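Local coordinates for uncharacterized conserved protein of COG5135 (Nostoc punctiforme, PDB 2I51), which binds flavin mononucleotide and is related to pyridoxamine 5'-phosphate oxidase, so that it probably acts as a flavin-dependent oxidoreductase, at the interface of chains A and B. Coordinates in Å, arbitrary orientation; residue numbers count along the deposited sequence, not the author numbering. Chains: chain A/B, Uncharacterized conserved protein of COG5135.

The interface of chains A and B. Residues chain A 128-135, 141; chain B 177, 191-195.
B:Asn194, next to the C-terminal residue of its chain, shows how a carboxamide can read the backbone of a partner subunit with both of its ends. B:Asn194 ND2 donates to the carbonyl O of A:Tyr129 at 3.0 Å, with the acceptor in the amide plane but the donor lifted 39° out of the carbonyl plane. B:Asn194 OD1 offers a lone pair to the backbone N of A:Ile135, also at 3.0 Å, so the two bonds fix the amide's rotation. A chi1 of -67° sets CG beside the backbone N and aims the group into the A:Tyr129 to A:Ile135 loop, where the A:Pro128 side chain crosses it at about a right angle, its CB 3.6 Å from B:Asn194 ND2. An alanine here would lose both amide bonds and would probably loosen the tail's hold on this loop. Main chain completes the grip: an antiparallel bridge pairs A:Pro133 with B:Ile193, flanked by B:Asn194 N to A:Lys132 O at 2.7 Å, nearly along the C=O axis, and by A:Arg134 N to B:Ala192 O. Separately, B:Asn194 O accepts from A:Gly131 N. Further out, A:Phe141 touches B:Pro195 tip to tip, CE1 to CD at 3.9 Å. A:Arg134, bent at chi2 (52°), has NE tied to A:Ile135 O and NH1 2.9 Å from water 1, which also meets B:Ile193 O. Repeated by two-fold symmetry, this docking of the C-terminal tail joins the subunits of what is likely the dimer typical of the family.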
# COMPACT_ATOMS: atom_id res chain seq x y z
N PRO A 128 23.97 -3.39 7.21
CA PRO A 128 24.28 -4.45 6.27
C PRO A 128 23.24 -4.66 5.19
O PRO A 128 22.14 -4.15 5.31
CB PRO A 128 24.43 -5.70 7.16
CG PRO A 128 23.88 -5.35 8.45
CD PRO A 128 23.86 -3.85 8.60
N TYR A 129 23.65 -5.38 4.15
CA TYR A 129 22.91 -5.51 2.90
C TYR A 129 21.46 -5.99 3.13
O TYR A 129 21.24 -7.08 3.63
CB TYR A 129 23.62 -6.49 1.98
CG TYR A 129 23.35 -6.24 0.52
CD1 TYR A 129 22.12 -6.53 -0.04
CD2 TYR A 129 24.33 -5.73 -0.31
CE1 TYR A 129 21.87 -6.31 -1.38
CE2 TYR A 129 24.08 -5.50 -1.66
CZ TYR A 129 22.85 -5.79 -2.18
OH TYR A 129 22.57 -5.57 -3.51
N PRO A 130 20.49 -5.15 2.78
CA PRO A 130 19.11 -5.50 3.07
C PRO A 130 18.69 -6.80 2.41
O PRO A 130 19.05 -7.06 1.25
CB PRO A 130 18.32 -4.33 2.47
CG PRO A 130 19.19 -3.73 1.49
CD PRO A 130 20.59 -3.87 2.07
N GLY A 131 17.94 -7.60 3.15
CA GLY A 131 17.42 -8.88 2.64
C GLY A 131 18.32 -10.10 2.76
O GLY A 131 17.89 -11.21 2.50
N LYS A 132 19.57 -9.93 3.13
CA LYS A 132 20.45 -11.05 3.29
C LYS A 132 20.24 -11.63 4.67
O LYS A 132 19.63 -10.99 5.49
CB LYS A 132 21.91 -10.60 3.10
CG LYS A 132 22.20 -10.02 1.73
CD LYS A 132 21.85 -10.95 0.60
CE LYS A 132 22.36 -10.41 -0.74
NZ LYS A 132 22.34 -11.46 -1.78
N PRO A 133 20.75 -12.84 4.95
CA PRO A 133 20.65 -13.41 6.29
C PRO A 133 21.07 -12.48 7.40
O PRO A 133 22.11 -11.83 7.30
CB PRO A 133 21.60 -14.61 6.20
CG PRO A 133 21.39 -15.08 4.76
CD PRO A 133 21.44 -13.77 4.02
N ARG A 134 20.27 -12.40 8.46
CA ARG A 134 20.42 -11.38 9.49
C ARG A 134 21.79 -11.51 10.17
O ARG A 134 22.14 -12.59 10.67
CB ARG A 134 19.33 -11.51 10.54
CG ARG A 134 19.50 -10.59 11.77
CD ARG A 134 19.70 -9.16 11.39
NE ARG A 134 19.92 -8.33 12.55
CZ ARG A 134 19.02 -7.62 13.21
NH1 ARG A 134 17.74 -7.66 12.85
NH2 ARG A 134 19.42 -6.88 14.24
N ILE A 135 22.56 -10.43 10.14
CA ILE A 135 23.80 -10.33 10.91
C ILE A 135 23.41 -10.27 12.39
O ILE A 135 22.66 -9.40 12.80
CB ILE A 135 24.56 -9.07 10.51
CG1 ILE A 135 25.09 -9.21 9.07
CG2 ILE A 135 25.74 -8.78 11.47
CD1 ILE A 135 26.11 -10.33 8.91
N PHE A 141 24.96 -2.79 13.15
CA PHE A 141 23.86 -1.84 13.06
C PHE A 141 24.13 -0.53 13.78
O PHE A 141 23.26 0.35 13.81
CB PHE A 141 22.57 -2.51 13.56
CG PHE A 141 22.12 -3.59 12.64
CD1 PHE A 141 21.31 -3.29 11.56
CD2 PHE A 141 22.54 -4.91 12.82
CE1 PHE A 141 20.93 -4.25 10.66
CE2 PHE A 141 22.17 -5.87 11.92
CZ PHE A 141 21.33 -5.54 10.85
N ARG B 177 13.47 -8.29 10.95
CA ARG B 177 12.79 -8.60 9.71
C ARG B 177 12.84 -10.07 9.44
O ARG B 177 13.89 -10.70 9.51
CB ARG B 177 13.41 -7.84 8.57
CG ARG B 177 12.61 -7.82 7.31
CD ARG B 177 13.36 -7.03 6.25
NE ARG B 177 12.68 -7.06 4.97
CZ ARG B 177 13.25 -6.71 3.83
NH1 ARG B 177 14.51 -6.31 3.80
NH2 ARG B 177 12.56 -6.78 2.71
N GLU B 191 13.04 -17.15 7.81
CA GLU B 191 14.40 -16.72 7.83
C GLU B 191 14.48 -15.31 8.33
O GLU B 191 13.77 -14.45 7.83
CB GLU B 191 14.94 -16.73 6.40
CG GLU B 191 16.41 -16.43 6.29
CD GLU B 191 16.85 -16.14 4.85
OE1 GLU B 191 16.02 -16.25 3.91
OE2 GLU B 191 18.03 -15.77 4.66
N ALA B 192 15.36 -15.07 9.31
CA ALA B 192 15.66 -13.73 9.74
C ALA B 192 16.58 -13.10 8.70
O ALA B 192 17.61 -13.68 8.32
CB ALA B 192 16.35 -13.72 11.12
N ILE B 193 16.23 -11.86 8.30
CA ILE B 193 16.95 -11.19 7.25
C ILE B 193 17.28 -9.75 7.66
O ILE B 193 16.71 -9.21 8.61
CB ILE B 193 16.21 -11.20 5.91
CG1 ILE B 193 14.82 -10.56 6.04
CG2 ILE B 193 16.09 -12.61 5.33
CD1 ILE B 193 14.17 -10.24 4.65
N ASN B 194 18.28 -9.15 7.01
CA ASN B 194 18.66 -7.78 7.38
C ASN B 194 17.59 -6.82 6.97
O ASN B 194 17.07 -6.92 5.86
CB ASN B 194 19.94 -7.31 6.71
CG ASN B 194 21.13 -8.06 7.17
OD1 ASN B 194 21.31 -8.38 8.37
ND2 ASN B 194 22.03 -8.29 6.23
N PRO B 195 17.22 -5.92 7.87
CA PRO B 195 16.20 -4.89 7.53
C PRO B 195 16.48 -4.14 6.25
O PRO B 195 17.62 -3.75 6.01
CB PRO B 195 16.24 -3.95 8.73
CG PRO B 195 16.87 -4.71 9.83
CD PRO B 195 17.67 -5.83 9.27
OXT PRO B 195 15.57 -3.91 5.40
O HOH W 1 16.15 -9.46 11.22
O HOH W 2 20.04 -3.97 7.14